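Side-chain contacts in cyclic AMP receptor protein (Thermus thermophilus, PDB 4EV0), which binds cyclic AMP and, as a homodimer, activates transcription from a set of promoters in a cyclic AMP-dependent manner: residues B[124-127]-B[128-131]; B[151-154]-B[155-158]; B[8-11]-B[12-16]; B[26-29]-B[30-33]. All blocks are in the same frame, centred on the assembly; numbering follows the deposited sequence.

Interaction 1: B[124-127]-B[128-131]. With CMP (adenosine-3',5'-cyclic-monophosphate), chain G.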
ATOM      1  N   ALA B 124       4.049   2.204 -11.180  1.00 53.90           N
ATOM      2  CA  ALA B 124       5.069   2.147 -10.147  1.00 56.51           C
ATOM      3  C   ALA B 124       4.834   3.266  -9.139  1.00 59.43           C
ATOM      4  O   ALA B 124       4.920   3.032  -7.950  1.00 61.56           O
ATOM      5  CB  ALA B 124       6.473   2.214 -10.749  1.00 53.79           C
ATOM      6  N   ARG B 125       4.513   4.460  -9.626  1.00 73.09           N
ATOM      7  CA  ARG B 125       4.188   5.605  -8.777  1.00 77.74           C
ATOM      8  C   ARG B 125       3.009   5.298  -7.851  1.00 79.99           C
ATOM      9  O   ARG B 125       3.007   5.691  -6.684  1.00 81.46           O
ATOM     10  CB  ARG B 125       3.901   6.845  -9.650  1.00 80.80           C
ATOM     11  CG  ARG B 125       3.422   8.122  -8.919  1.00 85.01           C
ATOM     12  CD  ARG B 125       4.518   8.754  -8.040  1.00 90.64           C
ATOM     13  NE  ARG B 125       5.860   8.332  -8.455  1.00 91.92           N
ATOM     14  CZ  ARG B 125       6.820   7.923  -7.621  1.00 89.80           C
ATOM     15  NH1 ARG B 125       6.606   7.892  -6.303  1.00 90.08           N
ATOM     16  NH2 ARG B 125       7.998   7.548  -8.113  1.00 86.11           N
ATOM     17  N   ARG B 126       2.024   4.578  -8.378  1.00 84.61           N
ATOM     18  CA  ARG B 126       0.822   4.226  -7.630  1.00 88.01           C
ATOM     19  C   ARG B 126       1.090   3.164  -6.575  1.00 88.46           C
ATOM     20  O   ARG B 126       0.496   3.181  -5.502  1.00 90.59           O
ATOM     21  CB  ARG B 126      -0.284   3.753  -8.578  1.00 84.56           C
ATOM     22  CG  ARG B 126      -1.146   4.879  -9.139  1.00 86.29           C
ATOM     23  CD  ARG B 126      -1.840   4.454 -10.434  1.00 86.31           C
ATOM     24  NE  ARG B 126      -2.571   5.559 -11.057  1.00 85.72           N
ATOM     25  CZ  ARG B 126      -3.286   5.452 -12.171  1.00 83.69           C
ATOM     26  NH1 ARG B 126      -3.366   4.282 -12.789  1.00 81.31           N
ATOM     27  NH2 ARG B 126      -3.923   6.510 -12.667  1.00 84.31           N
ATOM     28  N   LEU B 127       1.985   2.235  -6.885  1.00 65.75           N
ATOM     29  CA  LEU B 127       2.350   1.189  -5.930  1.00 67.27           C
ATOM     30  C   LEU B 127       3.154   1.756  -4.759  1.00 67.92           C
ATOM     31  O   LEU B 127       3.120   1.220  -3.654  1.00 70.60           O
ATOM     32  CB  LEU B 127       3.111   0.048  -6.625  1.00 63.66           C
ATOM     33  CG  LEU B 127       2.315  -1.020  -7.388  1.00 61.87           C
ATOM     34  CD1 LEU B 127       3.207  -1.662  -8.434  1.00 58.57           C
ATOM     35  CD2 LEU B 127       1.762  -2.090  -6.459  1.00 63.00           C
ATOM     36  N   ARG B 128       3.871   2.845  -5.009  1.00 67.36           N
ATOM     37  CA  ARG B 128       4.605   3.520  -3.953  1.00 68.75           C
ATOM     38  C   ARG B 128       3.664   4.254  -3.001  1.00 72.82           C
ATOM     39  O   ARG B 128       3.845   4.224  -1.782  1.00 76.49           O
ATOM     40  CB  ARG B 128       5.654   4.458  -4.545  1.00 66.47           C
ATOM     41  CG  ARG B 128       6.866   3.706  -5.060  1.00 66.88           C
ATOM     42  CD  ARG B 128       8.029   4.628  -5.365  1.00 69.65           C
ATOM     43  NE  ARG B 128       9.066   3.962  -6.150  1.00 66.29           N
ATOM     44  CZ  ARG B 128      10.076   3.273  -5.620  1.00 69.31           C
ATOM     45  NH1 ARG B 128      10.190   3.151  -4.300  1.00 68.30           N
ATOM     46  NH2 ARG B 128      10.973   2.700  -6.419  1.00 66.08           N
ATOM     47  N   GLU B 129       2.655   4.902  -3.571  1.00 77.94           N
ATOM     48  CA  GLU B 129       1.602   5.551  -2.798  1.00 80.88           C
ATOM     49  C   GLU B 129       0.820   4.530  -1.968  1.00 81.22           C
ATOM     50  O   GLU B 129       0.403   4.807  -0.841  1.00 85.63           O
ATOM     51  CB  GLU B 129       0.688   6.343  -3.736  1.00 78.71           C
ATOM     52  CG  GLU B 129       1.412   7.513  -4.385  1.00 82.52           C
ATOM     53  CD  GLU B 129       0.684   8.099  -5.586  1.00 82.57           C
ATOM     54  OE1 GLU B 129      -0.372   7.555  -5.988  1.00 81.77           O
ATOM     55  OE2 GLU B 129       1.183   9.106  -6.140  1.00 80.91           O
ATOM     56  N   ALA B 130       0.652   3.339  -2.528  1.00 53.12           N
ATOM     57  CA  ALA B 130       0.007   2.241  -1.813  1.00 56.31           C
ATOM     58  C   ALA B 130       0.826   1.688  -0.637  1.00 59.84           C
ATOM     59  O   ALA B 130       0.250   1.344   0.387  1.00 62.24           O
ATOM     60  CB  ALA B 130      -0.369   1.128  -2.772  1.00 55.39           C
ATOM     61  N   ASP B 131       2.149   1.583  -0.781  1.00 79.97           N
ATOM     62  CA  ASP B 131       2.994   1.124   0.328  1.00 81.80           C
ATOM     63  C   ASP B 131       2.907   2.125   1.480  1.00 85.25           C
ATOM     64  O   ASP B 131       2.911   1.744   2.655  1.00 86.54           O
ATOM     65  CB  ASP B 131       4.462   0.948  -0.101  1.00 79.43           C
ATOM     66  CG  ASP B 131       4.720  -0.373  -0.846  1.00 81.74           C
ATOM     67  OD1 ASP B 131       4.244  -1.432  -0.375  1.00 84.70           O
ATOM     68  OD2 ASP B 131       5.411  -0.353  -1.900  1.00 78.30           O
TER
HETATM   69  P   CMP G 301      -8.794  -0.607 -14.381  1.00 59.47           P
HETATM   70  O1P CMP G 301      -8.882  -0.893 -15.851  1.00 61.07           O
HETATM   71  O2P CMP G 301      -8.441  -1.736 -13.439  1.00 58.12           O
HETATM   72  O5' CMP G 301     -10.145   0.119 -13.876  1.00 64.65           O
HETATM   73  C5' CMP G 301     -10.148   0.940 -12.708  1.00 57.22           C
HETATM   74  C4' CMP G 301      -8.931   1.797 -12.720  1.00 56.78           C
HETATM   75  O4' CMP G 301      -8.716   2.470 -11.465  1.00 56.17           O
HETATM   76  C3' CMP G 301      -7.650   1.043 -12.899  1.00 56.09           C
HETATM   77  O3' CMP G 301      -7.557   0.452 -14.180  1.00 56.78           O
HETATM   78  C2' CMP G 301      -6.632   2.121 -12.576  1.00 54.87           C
HETATM   79  O2' CMP G 301      -6.543   3.066 -13.626  1.00 56.16           O
HETATM   80  C1' CMP G 301      -7.334   2.797 -11.386  1.00 56.79           C
HETATM   81  N9  CMP G 301      -6.803   2.318 -10.106  1.00 57.02           N
HETATM   82  C8  CMP G 301      -6.841   1.061  -9.628  1.00 55.12           C
HETATM   83  N7  CMP G 301      -6.209   1.012  -8.422  1.00 55.50           N
HETATM   84  C5  CMP G 301      -5.766   2.252  -8.129  1.00 55.60           C
HETATM   85  C6  CMP G 301      -5.039   2.904  -7.008  1.00 56.01           C
HETATM   86  N6  CMP G 301      -4.644   2.175  -5.928  1.00 56.50           N
HETATM   87  N1  CMP G 301      -4.783   4.237  -7.116  1.00 53.25           N
HETATM   88  C2  CMP G 301      -5.164   4.958  -8.183  1.00 56.49           C
HETATM   89  N3  CMP G 301      -5.841   4.430  -9.230  1.00 56.55           N
HETATM   90  C4  CMP G 301      -6.158   3.112  -9.253  1.00 56.35           C
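The long helix 114-135, which runs beside the cyclic AMP pocket and packs against the second subunit, carries this contact, with Arg125 and Arg128 meeting on one flank. The CD of Arg128 lies 3.7 Å from NH1 of Arg125, and the two guanidinium planes are nearly parallel, 14° apart. Arg128 NE forms a salt bridge with Asp81 of the second subunit, a carboxylate that Arg125 reaches more weakly, so two like charges gather round one acid. Glu129 lays its chain against the preceding turn: Glu129 CG sits 3.3 Å from Arg125 O, while its OE2 comes within 3.7 Å of Arg125 CG. On another side Arg126, extended from CG to NE, runs to the nucleotide. N3 of the adenine lies over one face of its guanidinium, and Arg126 NH1 approaches O2' of the nucleotide at 3.5 Å. Glu76, which itself binds cyclic AMP, forms a salt bridge with that guanidinium. A leucine in place of Arg126 would probably leave the Glu76 carboxylate without its counter-charge and the adenine without its cationic neighbour. Leu73 O of strand 73-74 accepts a further bond from Arg126 NH2, while Leu127 and Arg128 pack on Met77 of the second subunit, in its helix 76-81.

Interaction 2: B[151-154]-B[155-158]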
ATOM      1  N   LEU B 151       3.441   2.755  29.244  1.00 58.34           N
ATOM      2  CA  LEU B 151       2.655   2.162  30.316  1.00 60.42           C
ATOM      3  C   LEU B 151       3.111   0.723  30.566  1.00 58.84           C
ATOM      4  O   LEU B 151       3.322   0.317  31.714  1.00 61.04           O
ATOM      5  CB  LEU B 151       1.185   2.168  29.928  1.00 58.64           C
ATOM      6  CG  LEU B 151       0.154   2.403  31.009  1.00 65.50           C
ATOM      7  CD1 LEU B 151      -1.154   2.704  30.317  1.00 67.04           C
ATOM      8  CD2 LEU B 151       0.019   1.184  31.916  1.00 65.55           C
ATOM      9  N   LYS B 152       3.285  -0.029  29.478  1.00 57.72           N
ATOM     10  CA  LYS B 152       3.705  -1.421  29.561  1.00 57.75           C
ATOM     11  C   LYS B 152       5.037  -1.605  30.304  1.00 60.98           C
ATOM     12  O   LYS B 152       5.236  -2.598  31.009  1.00 61.48           O
ATOM     13  CB  LYS B 152       3.766  -2.053  28.164  1.00 53.38           C
ATOM     14  CG  LYS B 152       2.532  -2.886  27.838  1.00 55.26           C
ATOM     15  CD  LYS B 152       2.224  -2.934  26.348  1.00 50.85           C
ATOM     16  CE  LYS B 152       2.976  -4.064  25.683  1.00 53.94           C
ATOM     17  NZ  LYS B 152       2.514  -4.259  24.284  1.00 53.35           N
ATOM     18  N   LEU B 153       5.948  -0.649  30.133  1.00 46.77           N
ATOM     19  CA  LEU B 153       7.234  -0.671  30.830  1.00 50.02           C
ATOM     20  C   LEU B 153       7.044  -0.307  32.296  1.00 56.47           C
ATOM     21  O   LEU B 153       7.646  -0.909  33.169  1.00 57.65           O
ATOM     22  CB  LEU B 153       8.224   0.305  30.191  1.00 50.27           C
ATOM     23  CG  LEU B 153       8.642   0.050  28.737  1.00 47.33           C
ATOM     24  CD1 LEU B 153       9.527   1.184  28.235  1.00 46.86           C
ATOM     25  CD2 LEU B 153       9.355  -1.291  28.578  1.00 46.67           C
ATOM     26  N   LEU B 154       6.200   0.684  32.559  1.00 55.85           N
ATOM     27  CA  LEU B 154       5.839   1.012  33.924  1.00 59.43           C
ATOM     28  C   LEU B 154       5.296  -0.206  34.654  1.00 61.26           C
ATOM     29  O   LEU B 154       5.504  -0.358  35.863  1.00 67.79           O
ATOM     30  CB  LEU B 154       4.791   2.128  33.963  1.00 60.44           C
ATOM     31  CG  LEU B 154       5.302   3.561  34.090  1.00 64.62           C
ATOM     32  CD1 LEU B 154       4.132   4.533  34.146  1.00 65.22           C
ATOM     33  CD2 LEU B 154       6.209   3.717  35.315  1.00 69.77           C
ATOM     34  N   ARG B 155       4.597  -1.075  33.939  1.00 74.32           N
ATOM     35  CA  ARG B 155       3.931  -2.164  34.629  1.00 76.71           C
ATOM     36  C   ARG B 155       4.820  -3.379  34.942  1.00 79.51           C
ATOM     37  O   ARG B 155       4.354  -4.381  35.489  1.00 81.99           O
ATOM     38  CB  ARG B 155       2.581  -2.529  33.983  1.00 73.62           C
ATOM     39  CG  ARG B 155       2.549  -2.684  32.503  1.00 69.45           C
ATOM     40  CD  ARG B 155       1.296  -3.425  32.009  1.00 64.93           C
ATOM     41  NE  ARG B 155       0.074  -2.632  31.968  1.00 65.99           N
ATOM     42  CZ  ARG B 155      -0.856  -2.732  31.007  1.00 66.42           C
ATOM     43  NH1 ARG B 155      -0.680  -3.578  29.990  1.00 62.27           N
ATOM     44  NH2 ARG B 155      -1.966  -1.989  31.052  1.00 65.01           N
ATOM     45  N   GLN B 156       6.113  -3.271  34.662  1.00 87.64           N
ATOM     46  CA  GLN B 156       7.014  -4.361  35.023  1.00 91.51           C
ATOM     47  C   GLN B 156       7.548  -4.216  36.455  1.00 98.13           C
ATOM     48  O   GLN B 156       8.243  -5.101  36.959  1.00102.86           O
ATOM     49  CB  GLN B 156       8.137  -4.522  33.996  1.00 90.16           C
ATOM     50  CG  GLN B 156       9.185  -3.427  34.029  1.00 94.43           C
ATOM     51  CD  GLN B 156       9.896  -3.270  32.691  1.00 91.32           C
ATOM     52  OE1 GLN B 156      10.923  -2.593  32.588  1.00 93.09           O
ATOM     53  NE2 GLN B 156       9.342  -3.895  31.657  1.00 87.25           N
ATOM     54  N   GLY B 157       7.216  -3.100  37.104  1.00 71.57           N
ATOM     55  CA  GLY B 157       7.427  -2.946  38.536  1.00 77.71           C
ATOM     56  C   GLY B 157       8.709  -2.258  38.978  1.00 83.11           C
ATOM     57  O   GLY B 157       9.027  -2.217  40.177  1.00 87.58           O
ATOM     58  N   LEU B 158       9.448  -1.716  38.012  1.00 84.08           N
ATOM     59  CA  LEU B 158      10.688  -1.002  38.297  1.00 87.01           C
ATOM     60  C   LEU B 158      10.462   0.489  38.090  1.00 87.24           C
ATOM     61  O   LEU B 158       9.899   1.158  38.960  1.00 89.31           O
ATOM     62  CB  LEU B 158      11.793  -1.513  37.385  1.00 87.13           C
ATOM     63  CG  LEU B 158      11.768  -3.046  37.311  1.00 84.85           C
ATOM     64  CD1 LEU B 158      12.112  -3.543  35.913  1.00 81.31           C
ATOM     65  CD2 LEU B 158      12.704  -3.664  38.363  1.00 88.44           C
TER
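Leu151 O receives the backbone N of Arg155 at 2.9 Å, with the donor in the carbonyl plane and a C=O...N angle of 160°. The same N-H makes a second, weak bond to Lys152 O. One residue on, Gln156 N donates to Leu153 O at 3.2 Å, an almost straight bond at hydrogen but one that comes from well above the carbonyl plane. These bonds accompany the end of helix 139-154 in the Crp-type helix-turn-helix domain: Arg155 is the first residue to leave helical geometry, and a type I turn from Leu154 to Gly157 carries the chain toward strand 161-163. Gly157 has a positive phi of 95°, where a beta carbon would run into the preceding carbonyl oxygen.

Arg155 sends its side chain back along the last turn. With chi1 at 47°, Arg155 CG is wedged between the backbone N and carbonyl carbon, 3.1 Å from Lys152 O; a bend at chi3 then carries the guanidinium toward Leu151 and Lys152. CD2 of Leu151 lies 3.8 Å from NE of Arg155, and CG of Lys152 is 3.9 Å from NH1 of Arg155. Gln156 and Leu153 run side by side, with Gln156 CG 3.1 Å from Leu153 O and Gln156 NE2 4.0 Å from Leu153 CD2. On the helix itself, Leu151 and Leu154 pack on helix 205-212, and Leu153 and Leu154 touch Phe162. Lys152 packs on Leu215 of the second subunit.

Interaction 3: B[8-11]-B[12-16]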
ATOM      1  N   HIS B   8       5.211  11.774 -21.234  1.00 66.24           N
ATOM      2  CA  HIS B   8       6.520  12.238 -20.782  1.00 71.47           C
ATOM      3  C   HIS B   8       7.664  11.698 -21.654  1.00 72.61           C
ATOM      4  O   HIS B   8       7.730  10.507 -21.940  1.00 74.11           O
ATOM      5  CB  HIS B   8       6.726  11.864 -19.307  1.00 71.55           C
ATOM      6  CG  HIS B   8       7.929  12.501 -18.686  1.00 77.07           C
ATOM      7  ND1 HIS B   8       9.203  11.990 -18.832  1.00 77.88           N
ATOM      8  CD2 HIS B   8       8.054  13.614 -17.924  1.00 79.77           C
ATOM      9  CE1 HIS B   8      10.061  12.762 -18.187  1.00 82.54           C
ATOM     10  NE2 HIS B   8       9.388  13.752 -17.625  1.00 84.31           N
ATOM     11  N   GLY B   9       8.543  12.589 -22.102  1.00 68.35           N
ATOM     12  CA  GLY B   9       9.689  12.192 -22.902  1.00 72.09           C
ATOM     13  C   GLY B   9       9.507  12.323 -24.401  1.00 75.53           C
ATOM     14  O   GLY B   9      10.492  12.283 -25.157  1.00 76.96           O
ATOM     15  N   LEU B  10       8.259  12.477 -24.841  1.00 73.60           N
ATOM     16  CA  LEU B  10       7.978  12.540 -26.270  1.00 71.87           C
ATOM     17  C   LEU B  10       8.088  13.958 -26.828  1.00 75.16           C
ATOM     18  O   LEU B  10       7.638  14.924 -26.210  1.00 77.07           O
ATOM     19  CB  LEU B  10       6.579  12.003 -26.560  1.00 70.89           C
ATOM     20  CG  LEU B  10       6.161  10.607 -26.106  1.00 67.33           C
ATOM     21  CD1 LEU B  10       4.663  10.460 -26.435  1.00 63.11           C
ATOM     22  CD2 LEU B  10       7.005   9.522 -26.777  1.00 65.85           C
ATOM     23  N   ALA B  11       8.676  14.070 -28.011  1.00 69.49           N
ATOM     24  CA  ALA B  11       8.636  15.310 -28.783  1.00 75.25           C
ATOM     25  C   ALA B  11       7.179  15.747 -29.092  1.00 73.08           C
ATOM     26  O   ALA B  11       6.260  14.922 -29.056  1.00 68.24           O
ATOM     27  CB  ALA B  11       9.452  15.136 -30.065  1.00 76.17           C
ATOM     28  N   PRO B  12       6.966  17.051 -29.361  1.00 71.81           N
ATOM     29  CA  PRO B  12       5.631  17.599 -29.677  1.00 71.39           C
ATOM     30  C   PRO B  12       4.906  16.863 -30.805  1.00 68.58           C
ATOM     31  O   PRO B  12       3.699  16.619 -30.695  1.00 66.20           O
ATOM     32  CB  PRO B  12       5.943  19.032 -30.107  1.00 76.68           C
ATOM     33  CG  PRO B  12       7.176  19.382 -29.314  1.00 80.02           C
ATOM     34  CD  PRO B  12       7.985  18.116 -29.268  1.00 75.39           C
ATOM     35  N   GLU B  13       5.648  16.523 -31.857  1.00 70.29           N
ATOM     36  CA  GLU B  13       5.142  15.756 -33.006  1.00 69.61           C
ATOM     37  C   GLU B  13       4.716  14.350 -32.575  1.00 65.78           C
ATOM     38  O   GLU B  13       3.745  13.790 -33.104  1.00 64.09           O
ATOM     39  CB  GLU B  13       6.230  15.624 -34.096  1.00 69.69           C
ATOM     40  CG  GLU B  13       6.636  16.918 -34.799  1.00 73.78           C
ATOM     41  CD  GLU B  13       7.656  17.752 -34.032  1.00 79.12           C
ATOM     42  OE1 GLU B  13       7.979  17.426 -32.866  1.00 78.91           O
ATOM     43  OE2 GLU B  13       8.138  18.752 -34.596  1.00 81.76           O
ATOM     44  N   GLU B  14       5.457  13.791 -31.621  1.00 68.03           N
ATOM     45  CA  GLU B  14       5.227  12.434 -31.138  1.00 66.16           C
ATOM     46  C   GLU B  14       3.991  12.388 -30.241  1.00 61.26           C
ATOM     47  O   GLU B  14       3.265  11.401 -30.214  1.00 59.30           O
ATOM     48  CB  GLU B  14       6.481  11.879 -30.390  1.00 67.73           C
ATOM     49  CG  GLU B  14       7.740  11.735 -31.265  1.00 69.82           C
ATOM     50  CD  GLU B  14       8.943  11.064 -30.551  1.00 74.19           C
ATOM     51  OE1 GLU B  14       9.128  11.243 -29.316  1.00 71.70           O
ATOM     52  OE2 GLU B  14       9.724  10.358 -31.240  1.00 74.89           O
ATOM     53  N   VAL B  15       3.754  13.456 -29.496  1.00 65.59           N
ATOM     54  CA  VAL B  15       2.514  13.580 -28.739  1.00 65.30           C
ATOM     55  C   VAL B  15       1.306  13.625 -29.698  1.00 66.05           C
ATOM     56  O   VAL B  15       0.291  12.960 -29.476  1.00 62.09           O
ATOM     57  CB  VAL B  15       2.531  14.843 -27.830  1.00 68.67           C
ATOM     58  CG1 VAL B  15       1.229  14.986 -27.057  1.00 65.98           C
ATOM     59  CG2 VAL B  15       3.725  14.805 -26.878  1.00 69.52           C
ATOM     60  N   ASP B  16       1.431  14.408 -30.764  1.00 80.07           N
ATOM     61  CA  ASP B  16       0.387  14.496 -31.773  1.00 80.16           C
ATOM     62  C   ASP B  16       0.135  13.119 -32.386  1.00 77.76           C
ATOM     63  O   ASP B  16      -1.008  12.692 -32.562  1.00 75.54           O
ATOM     64  CB  ASP B  16       0.796  15.496 -32.858  1.00 83.31           C
ATOM     65  CG  ASP B  16       1.089  16.879 -32.297  1.00 88.84           C
ATOM     66  OD1 ASP B  16       0.578  17.199 -31.199  1.00 89.18           O
ATOM     67  OD2 ASP B  16       1.828  17.645 -32.953  1.00 92.41           O
TER
HETATM   68  O   HOH W   1      11.882  12.595 -27.692  1.00 56.27           O
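Ala11 is gripped at both ends of its backbone by the first turn of helix 12-19. Ala11 N donates to OE1 of Glu14 at 3.1 Å, reaching the carboxylate on the anti side and 34° out of its plane. Ala11 O accepts Val15 N at 2.9 Å, nearly along the C=O axis, and also takes a weak bond from Glu14 N. A water sits 2.9 Å from Gly9 O and makes at most a weak bond to Glu14 OE1. Ala11 occupies the N-cap position, and Pro12 begins the helix. Glu14 OE1 thus supplies one of the two bonds of a capping box; Ala11 has no side-chain acceptor to give the other. Extended beyond CG (chi2 -175°), Glu14 reaches back to this N-H. An alanine in place of Glu14 would probably leave the N-H of Ala11 without its carboxylate partner and take away the carboxylate end lying beside Leu10 CD2. Leu10 crosses Glu14, with Leu10 CD2 3.7 Å from Glu14 OE1, and Leu10 CB meets CG2 of Val15 at 4.0 Å. Val15 CG2 also sits 3.3 Å from Ala11 O. Farther out, Ala11 CB touches CD of the Pro12 ring at 3.4 Å. Glu14 also packs on Leu112, and Val15 on Phe7.

Interaction 4: B[26-29]-B[30-33]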
ATOM      1  N   LEU B  26     -17.916  10.867 -24.350  1.00 82.26           N
ATOM      2  CA  LEU B  26     -18.476  11.902 -23.475  1.00 82.09           C
ATOM      3  C   LEU B  26     -19.331  11.330 -22.344  1.00 82.97           C
ATOM      4  O   LEU B  26     -20.189  10.472 -22.575  1.00 82.29           O
ATOM      5  CB  LEU B  26     -19.297  12.916 -24.276  1.00 89.10           C
ATOM      6  CG  LEU B  26     -18.549  14.017 -25.037  1.00 93.54           C
ATOM      7  CD1 LEU B  26     -17.719  13.461 -26.194  1.00 89.66           C
ATOM      8  CD2 LEU B  26     -19.528  15.085 -25.544  1.00 96.49           C
ATOM      9  N   TYR B  27     -19.089  11.812 -21.122  1.00 73.60           N
ATOM     10  CA  TYR B  27     -19.883  11.413 -19.954  1.00 73.04           C
ATOM     11  C   TYR B  27     -20.364  12.622 -19.162  1.00 77.76           C
ATOM     12  O   TYR B  27     -19.553  13.324 -18.548  1.00 78.12           O
ATOM     13  CB  TYR B  27     -19.092  10.456 -19.041  1.00 70.09           C
ATOM     14  CG  TYR B  27     -18.846   9.128 -19.700  1.00 67.60           C
ATOM     15  CD1 TYR B  27     -17.730   8.925 -20.510  1.00 63.59           C
ATOM     16  CD2 TYR B  27     -19.756   8.088 -19.558  1.00 66.87           C
ATOM     17  CE1 TYR B  27     -17.524   7.717 -21.148  1.00 63.07           C
ATOM     18  CE2 TYR B  27     -19.558   6.875 -20.192  1.00 66.68           C
ATOM     19  CZ  TYR B  27     -18.444   6.693 -20.989  1.00 64.33           C
ATOM     20  OH  TYR B  27     -18.261   5.481 -21.620  1.00 66.35           O
ATOM     21  N   PRO B  28     -21.686  12.863 -19.170  1.00 69.40           N
ATOM     22  CA  PRO B  28     -22.354  13.947 -18.427  1.00 72.32           C
ATOM     23  C   PRO B  28     -22.209  13.768 -16.918  1.00 71.68           C
ATOM     24  O   PRO B  28     -21.937  12.648 -16.474  1.00 68.47           O
ATOM     25  CB  PRO B  28     -23.830  13.781 -18.809  1.00 76.08           C
ATOM     26  CG  PRO B  28     -23.821  13.006 -20.110  1.00 76.31           C
ATOM     27  CD  PRO B  28     -22.638  12.072 -19.970  1.00 70.82           C
ATOM     28  N   GLN B  29     -22.396  14.848 -16.156  1.00 89.86           N
ATOM     29  CA  GLN B  29     -22.372  14.820 -14.686  1.00 90.24           C
ATOM     30  C   GLN B  29     -23.131  13.641 -14.078  1.00 89.06           C
ATOM     31  O   GLN B  29     -24.324  13.459 -14.339  1.00 88.96           O
ATOM     32  CB  GLN B  29     -22.978  16.111 -14.117  1.00 94.61           C
ATOM     33  CG  GLN B  29     -21.972  17.175 -13.716  1.00 94.62           C
ATOM     34  CD  GLN B  29     -22.267  17.790 -12.354  1.00 97.64           C
ATOM     35  OE1 GLN B  29     -23.246  17.436 -11.694  1.00 96.24           O
ATOM     36  NE2 GLN B  29     -21.413  18.716 -11.929  1.00 96.73           N
ATOM     37  N   GLY B  30     -22.436  12.852 -13.261  1.00 77.85           N
ATOM     38  CA  GLY B  30     -23.069  11.776 -12.519  1.00 76.71           C
ATOM     39  C   GLY B  30     -23.235  10.465 -13.268  1.00 77.17           C
ATOM     40  O   GLY B  30     -23.749   9.503 -12.697  1.00 77.26           O
ATOM     41  N   LYS B  31     -22.817  10.415 -14.535  1.00 73.73           N
ATOM     42  CA  LYS B  31     -22.908   9.172 -15.303  1.00 73.83           C
ATOM     43  C   LYS B  31     -21.742   8.250 -14.978  1.00 69.98           C
ATOM     44  O   LYS B  31     -20.591   8.692 -14.907  1.00 66.46           O
ATOM     45  CB  LYS B  31     -22.974   9.430 -16.814  1.00 73.52           C
ATOM     46  CG  LYS B  31     -24.352   9.854 -17.332  1.00 81.41           C
ATOM     47  CD  LYS B  31     -25.165   8.689 -17.937  1.00 84.03           C
ATOM     48  CE  LYS B  31     -26.587   9.168 -18.297  1.00 90.93           C
ATOM     49  NZ  LYS B  31     -27.485   8.128 -18.900  1.00 91.36           N
ATOM     50  N   PRO B  32     -22.045   6.962 -14.763  1.00 82.62           N
ATOM     51  CA  PRO B  32     -21.018   5.936 -14.571  1.00 78.99           C
ATOM     52  C   PRO B  32     -20.268   5.728 -15.873  1.00 77.45           C
ATOM     53  O   PRO B  32     -20.887   5.658 -16.936  1.00 79.09           O
ATOM     54  CB  PRO B  32     -21.829   4.679 -14.232  1.00 80.49           C
ATOM     55  CG  PRO B  32     -23.178   5.176 -13.829  1.00 85.72           C
ATOM     56  CD  PRO B  32     -23.403   6.412 -14.633  1.00 84.93           C
ATOM     57  N   ILE B  33     -18.945   5.652 -15.790  1.00 60.08           N
ATOM     58  CA  ILE B  33     -18.125   5.410 -16.957  1.00 57.51           C
ATOM     59  C   ILE B  33     -17.984   3.892 -17.114  1.00 58.04           C
ATOM     60  O   ILE B  33     -18.301   3.335 -18.177  1.00 59.03           O
ATOM     61  CB  ILE B  33     -16.787   6.140 -16.835  1.00 56.38           C
ATOM     62  CG1 ILE B  33     -17.038   7.648 -16.730  1.00 58.60           C
ATOM     63  CG2 ILE B  33     -15.896   5.841 -18.011  1.00 54.58           C
ATOM     64  CD1 ILE B  33     -16.236   8.336 -15.631  1.00 59.10           C
TER
HETATM   65  O   HOH W   2     -19.960   3.454 -21.173  1.00 54.80           O
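Tyr27 has CG anti to its carbonyl carbon (chi1 -67°), and the same choice at Ile33 (chi1 -61°) carries CG1 over one face of the tyrosine ring. This CH-pi contact places Ile33 CG1 4.0 Å from the centroid of the Tyr27 ring, 18° off the normal and shifted toward the rim. The other branch, Ile33 CG2, comes within 4.0 Å of Tyr27 CZ, farther along the ring. Lys31 CB stands at the ring's edge, near its plane, 4.4 Å from Tyr27 CD2. Tyr27 OH is 2.7 Å from water 2, which lies in the ring plane and makes a weak bond to Ile33 O. Between the strands, a type II turn from Pro28 to Lys31 closes through Lys31 N to Pro28 O at 3.1 Å. Gly30 takes the positive phi of this turn, where a beta carbon would clash with Gln29 O. Lys31 also lays its CG 3.8 Å from CD of Pro28. The turn joins strand 23-27 of one sheet to strand 32-34 of the other in the cyclic nucleotide-binding domain, and Tyr27 and Ile33 both pack on Leu97 and Ala91. The contact across the ring face is thus apolar, probably dispersive, while the hydroxyl has a water as polar partner at the rim.

Of the four, only interaction 1 reaches the cyclic AMP directly, through Arg126. Interaction 4 lies in the cyclic nucleotide-binding domain, its centre about 28 Å from that of interaction 1, yet the side chain of Ile33 is about 9 Å from a bound nucleotide and about 7 Å from the side chain of Arg85, a cyclic AMP-binding residue. Interaction 3 precedes both in the chain and lies about 26 Å from interaction 1, centre to centre. Interaction 2 stands apart in the DNA-binding domain, about 39 Å from interaction 1 and about 64 Å from interaction 3 between centres. Helices 114-135 and 139-154, which follow each other in sequence, bear interactions 1 and 2, and both contacts touch the second subunit.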